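Local coordinates for protein glycerol dehydrogenase (Schizosaccharomyces pombe, PDB 1TA9) that oxidises glycerol to dihydroxyacetone with NAD(+) in the assimilation of glycerol, probably using a catalytic zinc ion, at residues Y72-R76 with E292-E296; W237-S242 with Q344-W350. Residue numbers count along the deposited sequence, not the author numbering.

Contact 1. Residues Y72-R76 with E292-E296; sequences YVQGR and ENVVE
Residues 72-75 form an extended strand (phi/psi near -130/125, Gly75 flatter at -173/158), the outermost within this chain of the parallel sheet of the NAD-binding domain in this iron-containing alcohol dehydrogenase fold; 292-296 is a helical turn of the helical domain. Their axes run nearly antiparallel, at 156° and 9.7 Å, with Gln74 CA 7.7 Å from Glu296 CA and Gly75 CA 8.0 Å from Glu292 CA. The strand pairs with 210-214 and, antiparallel, with a strand of a second subunit, so the sheet continues across the interface. Alternation turns Tyr72 and Gln74, both chi1 t, toward the helix. Gln74 has an amide suited to this polar gap: NE2 donates to Glu292 O (2.9 Å) and Glu292 OE2 (3.0 Å), while OE1 accepts from Tyr72 OH (2.6 Å). That phenol reaches the helix backbone, OH lying 3.7 Å from Glu296 CA. Val295 packs its CG1 methyl against the amide, 3.6 Å from Gln74 OE1, and also touches Ile218. Glu296 leads its carboxylate away to Arg64 of the second subunit. Glu292 OE1 is also hydrogen-bonded to Thr215 OG1, and one water bridges the remaining gap, 3.0 Å from Arg76 N and 3.3 Å from Glu292 OE1.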
loop_
_atom_site.group_PDB
_atom_site.type_symbol
_atom_site.label_atom_id
_atom_site.label_comp_id
_atom_site.label_asym_id
_atom_site.label_seq_id
_atom_site.Cartn_x
_atom_site.Cartn_y
_atom_site.Cartn_z
ATOM N N TYR B 72 40.171 2.768 6.804
ATOM C CA TYR B 72 39.788 3.422 5.559
ATOM C C TYR B 72 39.573 4.866 5.978
ATOM O O TYR B 72 38.745 5.145 6.839
ATOM C CB TYR B 72 38.497 2.832 4.984
ATOM C CG TYR B 72 37.936 3.625 3.824
ATOM C CD1 TYR B 72 37.057 4.691 4.038
ATOM C CD2 TYR B 72 38.295 3.323 2.512
ATOM C CE1 TYR B 72 36.551 5.434 2.970
ATOM C CE2 TYR B 72 37.798 4.057 1.441
ATOM C CZ TYR B 72 36.925 5.111 1.675
ATOM O OH TYR B 72 36.431 5.834 0.607
ATOM N N VAL B 73 40.343 5.774 5.390
ATOM C CA VAL B 73 40.263 7.190 5.739
ATOM C C VAL B 73 40.012 8.021 4.494
ATOM O O VAL B 73 40.759 7.928 3.524
ATOM C CB VAL B 73 41.573 7.658 6.401
ATOM C CG1 VAL B 73 41.478 9.133 6.781
ATOM C CG2 VAL B 73 41.861 6.800 7.626
ATOM N N GLN B 74 38.966 8.841 4.541
ATOM C CA GLN B 74 38.571 9.677 3.412
ATOM C C GLN B 74 38.224 11.109 3.847
ATOM O O GLN B 74 37.388 11.314 4.727
ATOM C CB GLN B 74 37.357 9.031 2.740
ATOM C CG GLN B 74 36.719 9.829 1.631
ATOM C CD GLN B 74 35.368 9.263 1.234
ATOM O OE1 GLN B 74 35.223 8.054 1.048
ATOM N NE2 GLN B 74 34.373 10.135 1.096
ATOM N N GLY B 75 38.857 12.100 3.223
ATOM C CA GLY B 75 38.565 13.478 3.581
ATOM C C GLY B 75 39.243 14.477 2.663
ATOM O O GLY B 75 40.240 14.161 2.019
ATOM N N ARG B 76 38.707 15.691 2.601
ATOM C CA ARG B 76 39.284 16.710 1.740
ATOM C C ARG B 76 40.560 17.263 2.363
ATOM O O ARG B 76 40.559 17.690 3.518
ATOM C CB ARG B 76 38.285 17.843 1.507
ATOM C CG ARG B 76 38.695 18.743 0.359
ATOM C CD ARG B 76 37.667 19.808 0.059
ATOM N NE ARG B 76 37.915 20.372 -1.261
ATOM C CZ ARG B 76 37.131 21.255 -1.871
ATOM N NH1 ARG B 76 36.030 21.700 -1.280
ATOM N NH2 ARG B 76 37.446 21.678 -3.088
ATOM N N GLU B 292 31.186 13.004 -1.716
ATOM C CA GLU B 292 31.925 12.186 -0.759
ATOM C C GLU B 292 31.242 10.834 -0.538
ATOM O O GLU B 292 31.911 9.821 -0.327
ATOM C CB GLU B 292 32.058 12.924 0.580
ATOM C CG GLU B 292 32.851 14.228 0.499
ATOM C CD GLU B 292 34.263 14.107 1.057
ATOM O OE1 GLU B 292 35.037 15.078 0.929
ATOM O OE2 GLU B 292 34.603 13.050 1.634
ATOM N N ASN B 293 29.911 10.812 -0.577
ATOM C CA ASN B 293 29.186 9.559 -0.377
ATOM C C ASN B 293 29.513 8.556 -1.474
ATOM O O ASN B 293 29.694 7.361 -1.213
ATOM C CB ASN B 293 27.671 9.790 -0.367
ATOM C CG ASN B 293 27.199 10.530 0.863
ATOM O OD1 ASN B 293 27.877 10.552 1.895
ATOM N ND2 ASN B 293 26.015 11.125 0.770
ATOM N N VAL B 294 29.582 9.045 -2.706
ATOM C CA VAL B 294 29.877 8.180 -3.839
ATOM C C VAL B 294 31.341 7.750 -3.837
ATOM O O VAL B 294 31.673 6.659 -4.303
ATOM C CB VAL B 294 29.498 8.872 -5.168
ATOM C CG1 VAL B 294 29.901 8.005 -6.356
ATOM C CG2 VAL B 294 27.991 9.114 -5.187
ATOM N N VAL B 295 32.224 8.594 -3.313
ATOM C CA VAL B 295 33.626 8.199 -3.235
ATOM C C VAL B 295 33.664 7.009 -2.275
ATOM O O VAL B 295 34.364 6.020 -2.520
ATOM C CB VAL B 295 34.528 9.340 -2.700
ATOM C CG1 VAL B 295 35.913 8.794 -2.365
ATOM C CG2 VAL B 295 34.654 10.436 -3.757
ATOM N N GLU B 296 32.891 7.088 -1.191
ATOM C CA GLU B 296 32.860 5.975 -0.242
ATOM C C GLU B 296 32.234 4.739 -0.893
ATOM O O GLU B 296 32.714 3.625 -0.712
ATOM C CB GLU B 296 32.072 6.324 1.035
ATOM C CG GLU B 296 32.170 5.200 2.072
ATOM C CD GLU B 296 31.156 5.283 3.200
ATOM O OE1 GLU B 296 30.848 4.214 3.773
ATOM O OE2 GLU B 296 30.676 6.390 3.530
HETATM O O HOH W 1 36.056 16.237 3.810
#

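Contact 2. Residues W237-S242 with Q344-W350; sequences WVETES and QVVLEDW
Two helices of the all-helical domain meet here: 237-242 is regular helix throughout, whereas 344-347 is helical and the helix is then closed by a Schellman motif, Asp349 adopting positive phi (64/41) and Trp350 N bonding back to Val345 O (3.2 Å). Val238 CA lies 8.3 Å from Gln344 CA, and Ser242 CA 8.9 Å from Glu348 CA. Apolar packing centres on Trp350 (chi1 m), which the turn directs toward the facing helix; its CH2 is 4.3 Å from Val238 CG2 and 4.4 Å from Trp237 CZ3, approaching the edge of the Trp237 ring. In mixed van der Waals contacts, Gln344 NE2 lies 3.5 Å from both Val238 CG1 and CB of small Ser242, and Gln344 OE1 3.6 Å from Glu239 CG. Among hydrogen bonds, Gln344 OE1 pairs with Ala314 N and Glu239 OE2 with ND1 of His315, a zinc ligand, so the packing borders the metal site. Glu348 OE2 accepts from Gln344 NE2 (2.7 Å), and its OE1 weakly from Trp350 NE1 (3.3 Å). A water links the helices, 2.7 Å from Val238 O and 2.8 Å from Glu348 OE2.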
loop_
_atom_site.group_PDB
_atom_site.type_symbol
_atom_site.label_atom_id
_atom_site.label_comp_id
_atom_site.label_asym_id
_atom_site.label_seq_id
_atom_site.Cartn_x
_atom_site.Cartn_y
_atom_site.Cartn_z
ATOM N N TRP B 237 26.595 -5.124 -6.243
ATOM C CA TRP B 237 25.385 -5.736 -5.716
ATOM C C TRP B 237 24.915 -6.874 -6.617
ATOM O O TRP B 237 24.543 -7.942 -6.132
ATOM C CB TRP B 237 24.267 -4.697 -5.576
ATOM C CG TRP B 237 22.996 -5.262 -5.013
ATOM C CD1 TRP B 237 22.734 -5.561 -3.703
ATOM C CD2 TRP B 237 21.821 -5.618 -5.749
ATOM N NE1 TRP B 237 21.467 -6.083 -3.582
ATOM C CE2 TRP B 237 20.884 -6.128 -4.822
ATOM C CE3 TRP B 237 21.469 -5.558 -7.104
ATOM C CZ2 TRP B 237 19.614 -6.573 -5.208
ATOM C CZ3 TRP B 237 20.202 -6.004 -7.489
ATOM C CH2 TRP B 237 19.293 -6.505 -6.541
ATOM N N VAL B 238 24.937 -6.652 -7.929
ATOM C CA VAL B 238 24.497 -7.681 -8.862
ATOM C C VAL B 238 25.323 -8.956 -8.744
ATOM O O VAL B 238 24.772 -10.047 -8.596
ATOM C CB VAL B 238 24.566 -7.194 -10.328
ATOM C CG1 VAL B 238 24.305 -8.368 -11.272
ATOM C CG2 VAL B 238 23.536 -6.087 -10.562
ATOM N N GLU B 239 26.645 -8.824 -8.800
ATOM C CA GLU B 239 27.502 -10.001 -8.727
ATOM C C GLU B 239 27.479 -10.676 -7.364
ATOM O O GLU B 239 27.311 -11.894 -7.280
ATOM C CB GLU B 239 28.940 -9.644 -9.128
ATOM C CG GLU B 239 29.049 -9.148 -10.567
ATOM C CD GLU B 239 30.483 -8.974 -11.035
ATOM O OE1 GLU B 239 31.097 -9.969 -11.485
ATOM O OE2 GLU B 239 30.997 -7.841 -10.946
ATOM N N THR B 240 27.627 -9.898 -6.296
ATOM C CA THR B 240 27.609 -10.476 -4.957
ATOM C C THR B 240 26.294 -11.186 -4.648
ATOM O O THR B 240 26.295 -12.267 -4.054
ATOM C CB THR B 240 27.918 -9.407 -3.889
ATOM O OG1 THR B 240 29.336 -9.203 -3.841
ATOM C CG2 THR B 240 27.424 -9.842 -2.504
ATOM N N GLU B 241 25.168 -10.602 -5.047
ATOM C CA GLU B 241 23.888 -11.269 -4.802
ATOM C C GLU B 241 23.873 -12.613 -5.537
ATOM O O GLU B 241 23.351 -13.600 -5.030
ATOM C CB GLU B 241 22.719 -10.400 -5.278
ATOM C CG GLU B 241 22.337 -9.294 -4.305
ATOM C CD GLU B 241 21.747 -9.840 -3.014
ATOM O OE1 GLU B 241 22.297 -9.555 -1.936
ATOM O OE2 GLU B 241 20.726 -10.555 -3.077
ATOM N N SER B 242 24.456 -12.641 -6.733
ATOM C CA SER B 242 24.516 -13.860 -7.541
ATOM C C SER B 242 25.380 -14.939 -6.885
ATOM O O SER B 242 25.046 -16.122 -6.926
ATOM C CB SER B 242 25.069 -13.539 -8.936
ATOM O OG SER B 242 25.191 -14.720 -9.712
ATOM N N GLN B 344 25.155 -9.595 -17.657
ATOM C CA GLN B 344 24.799 -10.548 -16.603
ATOM C C GLN B 344 23.293 -10.508 -16.369
ATOM O O GLN B 344 22.681 -11.526 -16.060
ATOM C CB GLN B 344 25.523 -10.257 -15.276
ATOM C CG GLN B 344 25.109 -11.264 -14.186
ATOM C CD GLN B 344 26.022 -11.287 -12.976
ATOM O OE1 GLN B 344 27.225 -11.048 -13.084
ATOM N NE2 GLN B 344 25.454 -11.609 -11.813
ATOM N N VAL B 345 22.701 -9.327 -16.520
ATOM C CA VAL B 345 21.262 -9.166 -16.332
ATOM C C VAL B 345 20.507 -9.985 -17.372
ATOM O O VAL B 345 19.437 -10.532 -17.093
ATOM C CB VAL B 345 20.859 -7.672 -16.433
ATOM C CG1 VAL B 345 19.365 -7.537 -16.631
ATOM C CG2 VAL B 345 21.284 -6.950 -15.158
ATOM N N VAL B 346 21.067 -10.066 -18.574
ATOM C CA VAL B 346 20.451 -10.849 -19.631
ATOM C C VAL B 346 20.608 -12.332 -19.290
ATOM O O VAL B 346 19.668 -13.115 -19.439
ATOM C CB VAL B 346 21.110 -10.545 -21.000
ATOM C CG1 VAL B 346 20.544 -11.459 -22.079
ATOM C CG2 VAL B 346 20.863 -9.085 -21.370
ATOM N N LEU B 347 21.793 -12.712 -18.816
ATOM C CA LEU B 347 22.050 -14.104 -18.447
ATOM C C LEU B 347 21.201 -14.521 -17.245
ATOM O O LEU B 347 20.825 -15.689 -17.119
ATOM C CB LEU B 347 23.539 -14.309 -18.140
ATOM C CG LEU B 347 24.489 -14.125 -19.332
ATOM C CD1 LEU B 347 25.932 -14.295 -18.879
ATOM C CD2 LEU B 347 24.154 -15.146 -20.415
ATOM N N GLU B 348 20.899 -13.571 -16.362
ATOM C CA GLU B 348 20.069 -13.873 -15.200
ATOM C C GLU B 348 18.577 -13.873 -15.560
ATOM O O GLU B 348 17.729 -14.199 -14.735
ATOM C CB GLU B 348 20.337 -12.880 -14.072
ATOM C CG GLU B 348 21.642 -13.136 -13.320
ATOM C CD GLU B 348 21.717 -12.347 -12.029
ATOM O OE1 GLU B 348 20.700 -12.304 -11.305
ATOM O OE2 GLU B 348 22.783 -11.774 -11.729
ATOM N N ASP B 349 18.269 -13.502 -16.797
ATOM C CA ASP B 349 16.893 -13.497 -17.293
ATOM C C ASP B 349 15.946 -12.519 -16.586
ATOM O O ASP B 349 14.798 -12.861 -16.312
ATOM C CB ASP B 349 16.311 -14.913 -17.204
ATOM C CG ASP B 349 15.170 -15.147 -18.184
ATOM O OD1 ASP B 349 14.256 -15.934 -17.857
ATOM O OD2 ASP B 349 15.190 -14.562 -19.287
ATOM N N TRP B 350 16.416 -11.313 -16.278
ATOM C CA TRP B 350 15.540 -10.329 -15.641
ATOM C C TRP B 350 14.506 -9.902 -16.678
ATOM O O TRP B 350 14.801 -9.871 -17.870
ATOM C CB TRP B 350 16.308 -9.066 -15.250
ATOM C CG TRP B 350 17.258 -9.176 -14.111
ATOM C CD1 TRP B 350 17.753 -10.313 -13.549
ATOM C CD2 TRP B 350 17.888 -8.083 -13.434
ATOM N NE1 TRP B 350 18.662 -9.998 -12.566
ATOM C CE2 TRP B 350 18.763 -8.633 -12.475
ATOM C CE3 TRP B 350 17.800 -6.688 -13.552
ATOM C CZ2 TRP B 350 19.549 -7.837 -11.631
ATOM C CZ3 TRP B 350 18.585 -5.895 -12.712
ATOM C CH2 TRP B 350 19.446 -6.475 -11.765
HETATM O O HOH W 2 22.218 -10.753 -9.145
#

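From the N terminus the chain early on lays down strand 71-75, which holds most of 72-76, builds the rest of the parallel sheet, and enters the helical domain, where 237-242 opens contact 2. Only then does 292-296 return to strand 71-75, closing contact 1 across 215 residues that hold both strands and helices. The chain next adds the zinc ligands His315 and His333 before 344-350 closes contact 2, a loop of 101 residues without any strand. The two loops therefore cross. Contact 1 joins the nucleotide-binding sheet to the helical domain, whereas contact 2 binds helices within that domain; their centres are 28 Å apart and their nearest atoms about 12 Å.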